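Local coordinates for conserved membrane protein (Chlamydia abortus, PDB 6GZU) that combines deubiquitinating and acetyltransferase activities as a secreted chlamydial effector of the CE clan and induces fragmentation of the Golgi, at residues Ile51-Leu56 / His60-Ser65; Ser209-Lys214 / Pro219-Pro224; Pro109-His112 / Glu116-Ser119; Thr25-Leu30 / Leu37-Leu42. All blocks are in the same frame, centred on the assembly; numbering follows the deposited sequence.

Contact 1 (Ile51-Leu56 / His60-Ser65); sequences IERAVL and HLYDSS. With ZN (zinc ion), chain C.
R53 lays its guanidinium flat on the ring of Y62, the planes only 14° apart and the centres 3.9 Å from each other. The arginine chain is bent at chi2 (68°) and again at chi3, which folds it back over one face of the tyrosine instead of past it. CD then sits over the ring, 3.6 Å from its centroid in a CH-pi contact, while R53 CZ lies 3.2 Å from Y62 CZ at the hydroxyl end. Y62 OH lies over the face of the guanidinium, close to NH1 and NH2 but at poor angles, so the grip is stacking rather than hydrogen bonding. The helix ends in a Schellman motif: L61 N reaches back to L56 O, 2.8 Å at 159°, and H60 has positive phi. L56 CD2 meets L61 CB at 4.1 Å, and L56 CB lies 4.2 Å from Y62 CB. The same turn faces H60 away from the helix, and its NE2 binds the zinc ion at 2.0 Å, with C78, H80 and C95 completing the site. The residue that ends the helix is thus itself a zinc ligand, and the metal probably helps to hold the helix terminus.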
loop_
_atom_site.group_PDB
_atom_site.type_symbol
_atom_site.label_atom_id
_atom_site.label_comp_id
_atom_site.label_asym_id
_atom_site.label_seq_id
_atom_site.Cartn_x
_atom_site.Cartn_y
_atom_site.Cartn_z
ATOM N N ILE A 51 1.113 -4.823 -8.742
ATOM C CA ILE A 51 0.705 -3.537 -8.142
ATOM C C ILE A 51 0.085 -2.574 -9.181
ATOM O O ILE A 51 -0.896 -1.933 -8.869
ATOM C CB ILE A 51 1.895 -2.881 -7.350
ATOM C CG1 ILE A 51 1.505 -1.559 -6.711
ATOM C CG2 ILE A 51 3.110 -2.664 -8.253
ATOM C CD1 ILE A 51 0.382 -1.630 -5.668
ATOM N N GLU A 52 0.604 -2.505 -10.408
ATOM C CA GLU A 52 0.041 -1.540 -11.347
ATOM C C GLU A 52 -1.423 -1.911 -11.660
ATOM O O GLU A 52 -2.315 -1.036 -11.686
ATOM C CB GLU A 52 0.864 -1.454 -12.628
ATOM C CG GLU A 52 0.195 -0.572 -13.685
ATOM C CD GLU A 52 1.016 -0.495 -14.928
ATOM O OE1 GLU A 52 1.708 -1.481 -15.308
ATOM O OE2 GLU A 52 0.987 0.564 -15.572
ATOM N N ARG A 53 -1.663 -3.195 -11.947
ATOM C CA ARG A 53 -3.040 -3.655 -12.252
ATOM C C ARG A 53 -3.964 -3.377 -11.064
ATOM O O ARG A 53 -5.118 -2.935 -11.249
ATOM C CB ARG A 53 -3.040 -5.143 -12.652
ATOM C CG ARG A 53 -4.389 -5.770 -12.959
ATOM C CD ARG A 53 -5.007 -5.230 -14.208
ATOM N NE ARG A 53 -4.173 -5.475 -15.390
ATOM C CZ ARG A 53 -4.228 -6.565 -16.163
ATOM N NH1 ARG A 53 -5.082 -7.562 -15.890
ATOM N NH2 ARG A 53 -3.415 -6.656 -17.221
ATOM N N ALA A 54 -3.487 -3.578 -9.835
ATOM C CA ALA A 54 -4.311 -3.320 -8.660
ATOM C C ALA A 54 -4.701 -1.851 -8.536
ATOM O O ALA A 54 -5.886 -1.492 -8.292
ATOM C CB ALA A 54 -3.613 -3.814 -7.374
ATOM N N VAL A 55 -3.728 -0.971 -8.723
ATOM C CA VAL A 55 -3.991 0.459 -8.685
ATOM C C VAL A 55 -4.973 0.870 -9.771
ATOM O O VAL A 55 -5.939 1.617 -9.499
ATOM C CB VAL A 55 -2.650 1.229 -8.860
ATOM C CG1 VAL A 55 -2.918 2.716 -9.090
ATOM C CG2 VAL A 55 -1.731 1.023 -7.643
ATOM N N LEU A 56 -4.730 0.442 -11.008
ATOM C CA LEU A 56 -5.642 0.803 -12.093
ATOM C C LEU A 56 -7.049 0.300 -11.850
ATOM O O LEU A 56 -8.019 1.049 -12.047
ATOM C CB LEU A 56 -5.139 0.287 -13.437
ATOM C CG LEU A 56 -3.803 0.866 -13.874
ATOM C CD1 LEU A 56 -3.225 0.144 -15.123
ATOM C CD2 LEU A 56 -4.004 2.347 -14.192
ATOM N N HIS A 60 -10.753 2.445 -11.089
ATOM C CA HIS A 60 -11.704 2.173 -12.197
ATOM C C HIS A 60 -11.184 2.525 -13.576
ATOM O O HIS A 60 -11.957 2.965 -14.450
ATOM C CB HIS A 60 -13.055 2.835 -11.899
ATOM C CG HIS A 60 -13.526 2.564 -10.499
ATOM N ND1 HIS A 60 -13.359 3.461 -9.462
ATOM C CD2 HIS A 60 -14.075 1.462 -9.945
ATOM C CE1 HIS A 60 -13.859 2.953 -8.344
ATOM N NE2 HIS A 60 -14.305 1.741 -8.609
ATOM N N LEU A 61 -9.881 2.327 -13.758
ATOM C CA LEU A 61 -9.199 2.566 -15.005
ATOM C C LEU A 61 -8.831 1.290 -15.730
ATOM O O LEU A 61 -8.046 1.323 -16.676
ATOM C CB LEU A 61 -7.942 3.381 -14.746
ATOM C CG LEU A 61 -8.242 4.825 -14.319
ATOM C CD1 LEU A 61 -6.986 5.465 -13.793
ATOM C CD2 LEU A 61 -8.793 5.611 -15.460
ATOM N N TYR A 62 -9.432 0.164 -15.380
ATOM C CA TYR A 62 -9.068 -1.065 -16.073
ATOM C C TYR A 62 -10.297 -1.828 -16.551
ATOM O O TYR A 62 -11.201 -2.086 -15.772
ATOM C CB TYR A 62 -8.185 -1.952 -15.179
ATOM C CG TYR A 62 -7.663 -3.095 -15.984
ATOM C CD1 TYR A 62 -6.692 -2.880 -16.963
ATOM C CD2 TYR A 62 -8.203 -4.371 -15.850
ATOM C CE1 TYR A 62 -6.240 -3.907 -17.757
ATOM C CE2 TYR A 62 -7.763 -5.406 -16.643
ATOM C CZ TYR A 62 -6.781 -5.166 -17.598
ATOM O OH TYR A 62 -6.318 -6.188 -18.396
ATOM N N ASP A 63 -10.347 -2.181 -17.834
ATOM C CA ASP A 63 -11.514 -2.881 -18.379
ATOM C C ASP A 63 -11.153 -4.348 -18.550
ATOM O O ASP A 63 -10.468 -4.703 -19.503
ATOM C CB ASP A 63 -11.923 -2.261 -19.732
ATOM C CG ASP A 63 -13.087 -2.996 -20.409
ATOM O OD1 ASP A 63 -12.880 -4.144 -20.846
ATOM O OD2 ASP A 63 -14.198 -2.421 -20.537
ATOM N N SER A 64 -11.594 -5.201 -17.634
ATOM C CA SER A 64 -11.224 -6.612 -17.705
ATOM C C SER A 64 -11.801 -7.334 -18.930
ATOM O O SER A 64 -11.389 -8.446 -19.246
ATOM C CB SER A 64 -11.672 -7.338 -16.449
ATOM O OG SER A 64 -13.046 -7.673 -16.555
ATOM N N SER A 65 -12.748 -6.709 -19.622
ATOM C CA SER A 65 -13.372 -7.336 -20.788
ATOM C C SER A 65 -12.594 -7.148 -22.092
ATOM O O SER A 65 -12.616 -8.018 -22.963
ATOM C CB SER A 65 -14.808 -6.845 -20.961
ATOM O OG SER A 65 -15.690 -7.649 -20.211
HETATM ZN ZN ZN C . -15.203 0.783 -7.132
#

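Contact 2 (Ser209-Lys214 / Pro219-Pro224); sequences SLFLDK and PDYVPP
Anti first torsions put F211 (chi1 176°) and Y221 (chi1 -179°) side by side: in each, CG lies opposite the backbone nitrogen, and the two rings slide past each other in opposite directions. K214 bends at chi2 (-100°), which keeps its chain running along the tyrosine. K214 CB is pressed over one face of the Y221 ring, 3.5 Å from the centroid, in a CH-pi contact; further along, CG lies 3.8 Å from Y221 CE2 and CD 3.9 Å from Y221 CZ, so the aliphatic part of the lysine follows the ring towards its hydroxyl. F211 comes in at the ring's edge instead, with CD1 in the tyrosine plane and 3.9 Å from Y221 CD2. The edge of the phenylalanine also meets backbone, since F211 CE1 is 3.3 Å from Y221 O. P223 adds its CD at 4.0 Å from F211 CD1. No hydrogen bond joins the segments; they meet by packing. Behind this layer F211 stacks on F150, and F234 of helix 228-241 packs against L210 and Y221. The helix begins at C204, which with H134 and D151 has geometry consistent with a Cys-His-Asp triad, and a cysteine leading a helix beside a sheet is consistent with the Ulp1-like protease fold of the CE clan.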
loop_
_atom_site.group_PDB
_atom_site.type_symbol
_atom_site.label_atom_id
_atom_site.label_comp_id
_atom_site.label_asym_id
_atom_site.label_seq_id
_atom_site.Cartn_x
_atom_site.Cartn_y
_atom_site.Cartn_z
ATOM N N SER A 209 3.861 0.454 8.410
ATOM C CA SER A 209 2.625 0.905 9.043
ATOM C C SER A 209 2.844 2.218 9.797
ATOM O O SER A 209 2.004 3.144 9.730
ATOM C CB SER A 209 2.090 -0.179 9.984
ATOM O OG SER A 209 1.752 -1.344 9.247
ATOM N N LEU A 210 3.964 2.307 10.523
ATOM C CA LEU A 210 4.343 3.561 11.186
ATOM C C LEU A 210 4.528 4.666 10.138
ATOM O O LEU A 210 4.075 5.807 10.328
ATOM C CB LEU A 210 5.650 3.367 11.985
ATOM C CG LEU A 210 6.313 4.483 12.800
ATOM C CD1 LEU A 210 7.332 3.849 13.779
ATOM C CD2 LEU A 210 7.048 5.498 11.911
ATOM N N PHE A 211 5.201 4.358 9.035
ATOM C CA PHE A 211 5.394 5.375 8.010
ATOM C C PHE A 211 4.059 5.921 7.512
ATOM O O PHE A 211 3.893 7.153 7.381
ATOM C CB PHE A 211 6.242 4.863 6.845
ATOM C CG PHE A 211 6.376 5.867 5.747
ATOM C CD1 PHE A 211 7.193 6.991 5.930
ATOM C CD2 PHE A 211 5.610 5.737 4.602
ATOM C CE1 PHE A 211 7.293 7.985 4.960
ATOM C CE2 PHE A 211 5.701 6.699 3.587
ATOM C CZ PHE A 211 6.561 7.825 3.773
ATOM N N LEU A 212 3.143 5.029 7.174
ATOM C CA LEU A 212 1.876 5.512 6.616
ATOM C C LEU A 212 1.153 6.374 7.660
ATOM O O LEU A 212 0.556 7.398 7.337
ATOM C CB LEU A 212 0.975 4.356 6.196
ATOM C CG LEU A 212 -0.357 4.814 5.565
ATOM C CD1 LEU A 212 -0.103 5.595 4.265
ATOM C CD2 LEU A 212 -1.175 3.588 5.284
ATOM N N ASP A 213 1.171 5.937 8.916
ATOM C CA ASP A 213 0.609 6.686 10.038
ATOM C C ASP A 213 1.093 8.142 10.024
ATOM O O ASP A 213 0.303 9.087 10.046
ATOM C CB ASP A 213 1.042 5.988 11.317
ATOM C CG ASP A 213 0.104 6.207 12.431
ATOM O OD1 ASP A 213 -0.115 7.376 12.803
ATOM O OD2 ASP A 213 -0.409 5.206 12.964
ATOM N N LYS A 214 2.402 8.322 9.937
ATOM C CA LYS A 214 2.969 9.651 9.945
ATOM C C LYS A 214 2.767 10.398 8.643
ATOM O O LYS A 214 2.554 11.602 8.658
ATOM C CB LYS A 214 4.459 9.525 10.237
ATOM C CG LYS A 214 4.764 8.743 11.496
ATOM C CD LYS A 214 5.061 9.651 12.610
ATOM C CE LYS A 214 5.426 8.822 13.824
ATOM N NZ LYS A 214 5.234 9.525 15.106
ATOM N N PRO A 219 2.564 14.610 4.669
ATOM C CA PRO A 219 3.086 13.820 3.539
ATOM C C PRO A 219 4.536 14.087 3.212
ATOM O O PRO A 219 5.110 13.338 2.425
ATOM C CB PRO A 219 2.218 14.248 2.356
ATOM C CG PRO A 219 1.683 15.582 2.789
ATOM C CD PRO A 219 1.472 15.499 4.269
ATOM N N ASP A 220 5.127 15.110 3.810
ATOM C CA ASP A 220 6.592 15.301 3.709
ATOM C C ASP A 220 7.404 14.547 4.757
ATOM O O ASP A 220 8.627 14.694 4.824
ATOM C CB ASP A 220 6.954 16.778 3.743
ATOM C CG ASP A 220 6.412 17.515 2.551
ATOM O OD1 ASP A 220 6.659 17.060 1.414
ATOM O OD2 ASP A 220 5.691 18.509 2.757
ATOM N N TYR A 221 6.740 13.722 5.553
ATOM C CA TYR A 221 7.420 12.952 6.598
ATOM C C TYR A 221 8.436 11.939 6.052
ATOM O O TYR A 221 8.126 11.169 5.144
ATOM C CB TYR A 221 6.409 12.142 7.396
ATOM C CG TYR A 221 7.078 11.353 8.495
ATOM C CD1 TYR A 221 7.519 11.988 9.644
ATOM C CD2 TYR A 221 7.292 9.991 8.370
ATOM C CE1 TYR A 221 8.107 11.286 10.678
ATOM C CE2 TYR A 221 7.911 9.259 9.400
ATOM C CZ TYR A 221 8.328 9.937 10.555
ATOM O OH TYR A 221 8.950 9.298 11.609
ATOM N N VAL A 222 9.621 11.898 6.641
ATOM C CA VAL A 222 10.581 10.820 6.357
ATOM C C VAL A 222 11.129 10.407 7.703
ATOM O O VAL A 222 11.445 11.277 8.514
ATOM C CB VAL A 222 11.715 11.320 5.441
ATOM C CG1 VAL A 222 12.780 10.269 5.231
ATOM C CG2 VAL A 222 11.137 11.761 4.096
ATOM N N PRO A 223 11.204 9.089 7.962
ATOM C CA PRO A 223 11.635 8.632 9.285
ATOM C C PRO A 223 13.048 9.078 9.529
ATOM O O PRO A 223 13.843 9.265 8.577
ATOM C CB PRO A 223 11.642 7.101 9.161
ATOM C CG PRO A 223 10.825 6.796 8.009
ATOM C CD PRO A 223 10.857 7.968 7.081
ATOM N N PRO A 224 13.377 9.244 10.792
ATOM C CA PRO A 224 14.713 9.718 11.097
ATOM C C PRO A 224 15.766 8.619 10.987
ATOM O O PRO A 224 15.459 7.434 11.152
ATOM C CB PRO A 224 14.573 10.195 12.541
ATOM C CG PRO A 224 13.532 9.293 13.113
ATOM C CD PRO A 224 12.530 9.145 11.992
#

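Contact 3 (Pro109-His112 / Glu116-Ser119); sequences PSAH and EMNS
E116 OE1 lies near the plane of the H112 ring, at its edge, 4.3 Å from H112 CD2. The carboxylate in turn receives the backbone N-H of H112 on the anti side of OE1, 35° out of its own plane. That bond is of ordinary length and fairly straight, 2.9 Å from H112 N to E116 OE1 at 164°. E116 reaches it through a chain that stays extended beyond CG and passes A111, with the two CB atoms 4.0 Å apart. The A111 methyl is the apolar part of the contact: its CB lies 3.5 Å from M117 N and 3.6 Å from each of M117 SD and CE. M117 is bent at chi2 and chi3, which curls its thioether round this methyl. Further out the methionine packs on W106 and H107 of strand 100-107 and on T47, C48 and F49. N113 OD1 accepts E116 N while E116 reaches back to H112 N, an exchange that recalls a capping box, though its backbone donor lies one residue earlier, at the loop-to-helix entry of helix 114-124.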
loop_
_atom_site.group_PDB
_atom_site.type_symbol
_atom_site.label_atom_id
_atom_site.label_comp_id
_atom_site.label_asym_id
_atom_site.label_seq_id
_atom_site.Cartn_x
_atom_site.Cartn_y
_atom_site.Cartn_z
ATOM N N PRO A 109 13.265 -12.127 -3.273
ATOM C CA PRO A 109 14.227 -12.008 -4.374
ATOM C C PRO A 109 14.376 -13.252 -5.253
ATOM O O PRO A 109 14.961 -13.127 -6.357
ATOM C CB PRO A 109 15.568 -11.713 -3.665
ATOM C CG PRO A 109 15.177 -11.279 -2.243
ATOM C CD PRO A 109 13.897 -11.999 -1.938
ATOM N N SER A 110 13.887 -14.417 -4.825
ATOM C CA SER A 110 14.094 -15.627 -5.621
ATOM C C SER A 110 13.087 -15.807 -6.746
ATOM O O SER A 110 13.286 -16.637 -7.628
ATOM C CB SER A 110 14.108 -16.876 -4.744
ATOM O OG SER A 110 12.795 -17.046 -4.205
ATOM N N ALA A 111 12.031 -15.001 -6.724
ATOM C CA ALA A 111 10.985 -15.031 -7.739
ATOM C C ALA A 111 11.303 -14.072 -8.888
ATOM O O ALA A 111 11.535 -12.876 -8.670
ATOM C CB ALA A 111 9.678 -14.653 -7.126
ATOM N N HIS A 112 11.298 -14.581 -10.114
ATOM C CA HIS A 112 11.672 -13.736 -11.256
ATOM C C HIS A 112 10.569 -13.494 -12.255
ATOM O O HIS A 112 10.783 -12.821 -13.268
ATOM C CB HIS A 112 12.904 -14.294 -11.945
ATOM C CG HIS A 112 14.113 -14.237 -11.074
ATOM N ND1 HIS A 112 14.881 -13.100 -10.946
ATOM C CD2 HIS A 112 14.628 -15.142 -10.211
ATOM C CE1 HIS A 112 15.849 -13.322 -10.069
ATOM N NE2 HIS A 112 15.719 -14.554 -9.611
ATOM N N GLU A 116 6.102 -17.464 -10.335
ATOM C CA GLU A 116 6.964 -17.687 -9.168
ATOM C C GLU A 116 6.616 -16.777 -7.975
ATOM O O GLU A 116 6.478 -17.265 -6.842
ATOM C CB GLU A 116 8.449 -17.552 -9.539
ATOM C CG GLU A 116 9.000 -18.688 -10.397
ATOM C CD GLU A 116 10.365 -18.359 -10.964
ATOM O OE1 GLU A 116 11.040 -17.451 -10.412
ATOM O OE2 GLU A 116 10.767 -19.008 -11.969
ATOM N N MET A 117 6.454 -15.470 -8.206
ATOM C CA MET A 117 6.175 -14.546 -7.109
ATOM C C MET A 117 4.832 -14.911 -6.483
ATOM O O MET A 117 4.662 -14.938 -5.255
ATOM C CB MET A 117 6.125 -13.079 -7.589
ATOM C CG MET A 117 6.177 -12.069 -6.450
ATOM S SD MET A 117 7.755 -12.033 -5.600
ATOM C CE MET A 117 8.777 -11.198 -6.843
ATOM N N ASN A 118 3.854 -15.205 -7.328
ATOM C CA ASN A 118 2.563 -15.550 -6.756
ATOM C C ASN A 118 2.495 -16.830 -5.938
ATOM O O ASN A 118 1.850 -16.865 -4.876
ATOM C CB ASN A 118 1.472 -15.484 -7.788
ATOM C CG ASN A 118 0.659 -14.287 -7.586
ATOM O OD1 ASN A 118 1.174 -13.162 -7.659
ATOM N ND2 ASN A 118 -0.579 -14.490 -7.180
ATOM N N SER A 119 3.175 -17.861 -6.417
ATOM C CA SER A 119 3.173 -19.130 -5.723
ATOM C C SER A 119 3.850 -18.967 -4.379
ATOM O O SER A 119 3.358 -19.460 -3.352
ATOM C CB SER A 119 3.884 -20.187 -6.543
ATOM O OG SER A 119 3.940 -21.379 -5.787
#

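Contact 4 (Thr25-Leu30 / Leu37-Leu42); sequences THLIRL and LFVPSL
V39 wedges a forked side chain between L27 and I28, at the place where helix 20-33 packs on the edge of the mixed sheet that forms the middle of this alpha/beta fold. The two methyls fill different hollows. CG1 drops into the dip between L27 CB, 3.9 Å away, and I28 CD1, 4.0 Å away, the isoleucine and valine crossing at about a right angle. CG2 rests against the helix backbone, 3.7 Å from L27 O. One turn on, L37 makes a matching bump: its CD2 sits between that same carbonyl oxygen, at 3.7 Å, and L30 CB, at 3.8 Å. L37 CG stands opposite its backbone N (chi1 177°), and the branch is thereby sent towards the helix. The flanks are shallower, with L27 CD2 at 4.3 Å from P40 CD, while L42 CD2 comes to 4.5 Å from I28 CG1. Every residue that touches is buried, and no hydrogen bond runs between the segments. F38 points to the other side of the strand, where its ring stacks on Y101 and meets H80 of the zinc site. Elsewhere on the helix a polar bond appears: H26 ND1 accepts R29 NH1 at 2.9 Å, the donor lying only 5° out of the imidazole plane.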
loop_
_atom_site.group_PDB
_atom_site.type_symbol
_atom_site.label_atom_id
_atom_site.label_comp_id
_atom_site.label_asym_id
_atom_site.label_seq_id
_atom_site.Cartn_x
_atom_site.Cartn_y
_atom_site.Cartn_z
ATOM N N THR A 25 -4.878 -4.523 9.306
ATOM C CA THR A 25 -5.602 -4.040 10.477
ATOM C C THR A 25 -5.184 -2.600 10.737
ATOM O O THR A 25 -6.037 -1.774 11.060
ATOM C CB THR A 25 -5.302 -4.933 11.706
ATOM O OG1 THR A 25 -5.863 -6.224 11.461
ATOM C CG2 THR A 25 -5.931 -4.410 13.025
ATOM N N HIS A 26 -3.878 -2.306 10.668
ATOM C CA HIS A 26 -3.452 -0.922 10.856
ATOM C C HIS A 26 -3.980 0.025 9.786
ATOM O O HIS A 26 -4.319 1.170 10.086
ATOM C CB HIS A 26 -1.933 -0.777 11.062
ATOM C CG HIS A 26 -1.570 0.519 11.715
ATOM N ND1 HIS A 26 -1.960 0.815 13.010
ATOM C CD2 HIS A 26 -0.928 1.613 11.241
ATOM C CE1 HIS A 26 -1.530 2.030 13.314
ATOM N NE2 HIS A 26 -0.923 2.541 12.249
ATOM N N LEU A 27 -4.018 -0.423 8.538
ATOM C CA LEU A 27 -4.616 0.393 7.472
ATOM C C LEU A 27 -6.073 0.702 7.773
ATOM O O LEU A 27 -6.503 1.852 7.648
ATOM C CB LEU A 27 -4.419 -0.253 6.094
ATOM C CG LEU A 27 -3.042 -0.054 5.448
ATOM C CD1 LEU A 27 -1.820 -0.196 6.271
ATOM C CD2 LEU A 27 -3.007 -0.976 4.199
ATOM N N ILE A 28 -6.838 -0.286 8.242
ATOM C CA ILE A 28 -8.227 -0.049 8.597
ATOM C C ILE A 28 -8.323 0.931 9.777
ATOM O O ILE A 28 -9.171 1.849 9.779
ATOM C CB ILE A 28 -8.970 -1.384 8.946
ATOM C CG1 ILE A 28 -9.177 -2.240 7.686
ATOM C CG2 ILE A 28 -10.334 -1.135 9.653
ATOM C CD1 ILE A 28 -10.102 -1.571 6.615
ATOM N N ARG A 29 -7.477 0.742 10.790
ATOM C CA ARG A 29 -7.395 1.698 11.900
ATOM C C ARG A 29 -7.157 3.130 11.363
ATOM O O ARG A 29 -7.876 4.065 11.725
ATOM C CB ARG A 29 -6.279 1.263 12.834
ATOM C CG ARG A 29 -6.025 2.090 14.044
ATOM C CD ARG A 29 -4.877 1.442 14.865
ATOM N NE ARG A 29 -5.214 0.162 15.473
ATOM C CZ ARG A 29 -4.638 -1.024 15.242
ATOM N NH1 ARG A 29 -3.629 -1.175 14.375
ATOM N NH2 ARG A 29 -5.110 -2.098 15.884
ATOM N N LEU A 30 -6.183 3.278 10.469
ATOM C CA LEU A 30 -5.907 4.579 9.858
ATOM C C LEU A 30 -7.072 5.102 9.045
ATOM O O LEU A 30 -7.320 6.310 9.034
ATOM C CB LEU A 30 -4.635 4.516 8.994
ATOM C CG LEU A 30 -3.387 4.410 9.858
ATOM C CD1 LEU A 30 -2.190 4.116 8.959
ATOM C CD2 LEU A 30 -3.165 5.663 10.661
ATOM N N LEU A 37 -8.503 7.859 2.942
ATOM C CA LEU A 37 -7.616 6.731 2.680
ATOM C C LEU A 37 -8.374 5.526 2.173
ATOM O O LEU A 37 -9.285 5.037 2.857
ATOM C CB LEU A 37 -6.924 6.328 3.975
ATOM C CG LEU A 37 -6.002 5.110 3.917
ATOM C CD1 LEU A 37 -4.780 5.435 3.064
ATOM C CD2 LEU A 37 -5.556 4.630 5.335
ATOM N N PHE A 38 -7.993 5.045 0.995
ATOM C CA PHE A 38 -8.461 3.791 0.449
ATOM C C PHE A 38 -7.546 2.647 0.928
ATOM O O PHE A 38 -6.314 2.668 0.733
ATOM C CB PHE A 38 -8.413 3.861 -1.068
ATOM C CG PHE A 38 -8.790 2.592 -1.752
ATOM C CD1 PHE A 38 -7.820 1.638 -2.071
ATOM C CD2 PHE A 38 -10.098 2.365 -2.154
ATOM C CE1 PHE A 38 -8.153 0.483 -2.725
ATOM C CE2 PHE A 38 -10.438 1.174 -2.826
ATOM C CZ PHE A 38 -9.480 0.239 -3.086
ATOM N N VAL A 39 -8.158 1.631 1.515
ATOM C CA VAL A 39 -7.455 0.406 1.911
ATOM C C VAL A 39 -7.770 -0.670 0.873
ATOM O O VAL A 39 -8.941 -0.931 0.587
ATOM C CB VAL A 39 -7.981 -0.025 3.257
ATOM C CG1 VAL A 39 -7.297 -1.370 3.710
ATOM C CG2 VAL A 39 -7.763 1.120 4.277
ATOM N N PRO A 40 -6.727 -1.249 0.256
ATOM C CA PRO A 40 -6.910 -2.250 -0.794
ATOM C C PRO A 40 -7.272 -3.611 -0.254
ATOM O O PRO A 40 -7.580 -3.765 0.932
ATOM C CB PRO A 40 -5.540 -2.291 -1.497
ATOM C CG PRO A 40 -4.564 -2.034 -0.363
ATOM C CD PRO A 40 -5.301 -0.975 0.518
ATOM N N SER A 41 -7.237 -4.614 -1.112
ATOM C CA SER A 41 -7.774 -5.931 -0.757
ATOM C C SER A 41 -7.229 -6.462 0.555
ATOM O O SER A 41 -6.021 -6.462 0.782
ATOM C CB SER A 41 -7.383 -6.922 -1.840
ATOM O OG SER A 41 -7.674 -8.241 -1.400
ATOM N N LEU A 42 -8.122 -6.922 1.422
ATOM C CA LEU A 42 -7.717 -7.546 2.690
ATOM C C LEU A 42 -7.311 -9.000 2.476
ATOM O O LEU A 42 -6.838 -9.666 3.413
ATOM C CB LEU A 42 -8.852 -7.490 3.714
ATOM C CG LEU A 42 -9.494 -6.125 3.966
ATOM C CD1 LEU A 42 -10.523 -6.213 5.098
ATOM C CD2 LEU A 42 -8.442 -5.051 4.294
#

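How the contacts relate
Along the chain the order is contact 4, contact 1, contact 3, contact 2, each closing before the next opens. Contacts 2 and 4 are neighbours, centres about 16 Å apart, and they touch: helices 204-217 and 20-33 meet through D213 OD2 and H26 NE2, 2.8 Å apart, and through packing of L212 on L30. Contacts 1 and 2 lie on opposite sides of the chain's centre, about 27 Å between centres; contact 3 is outlying, about 21 Å from contact 1. Strand 37-38 of contact 4 pairs with strand 100-107, which contacts 1 and 3 also border. This C-terminal part of a longer membrane protein, probably its Ulp1-like catalytic domain, illustrates a principle: local turns carry a larger fold.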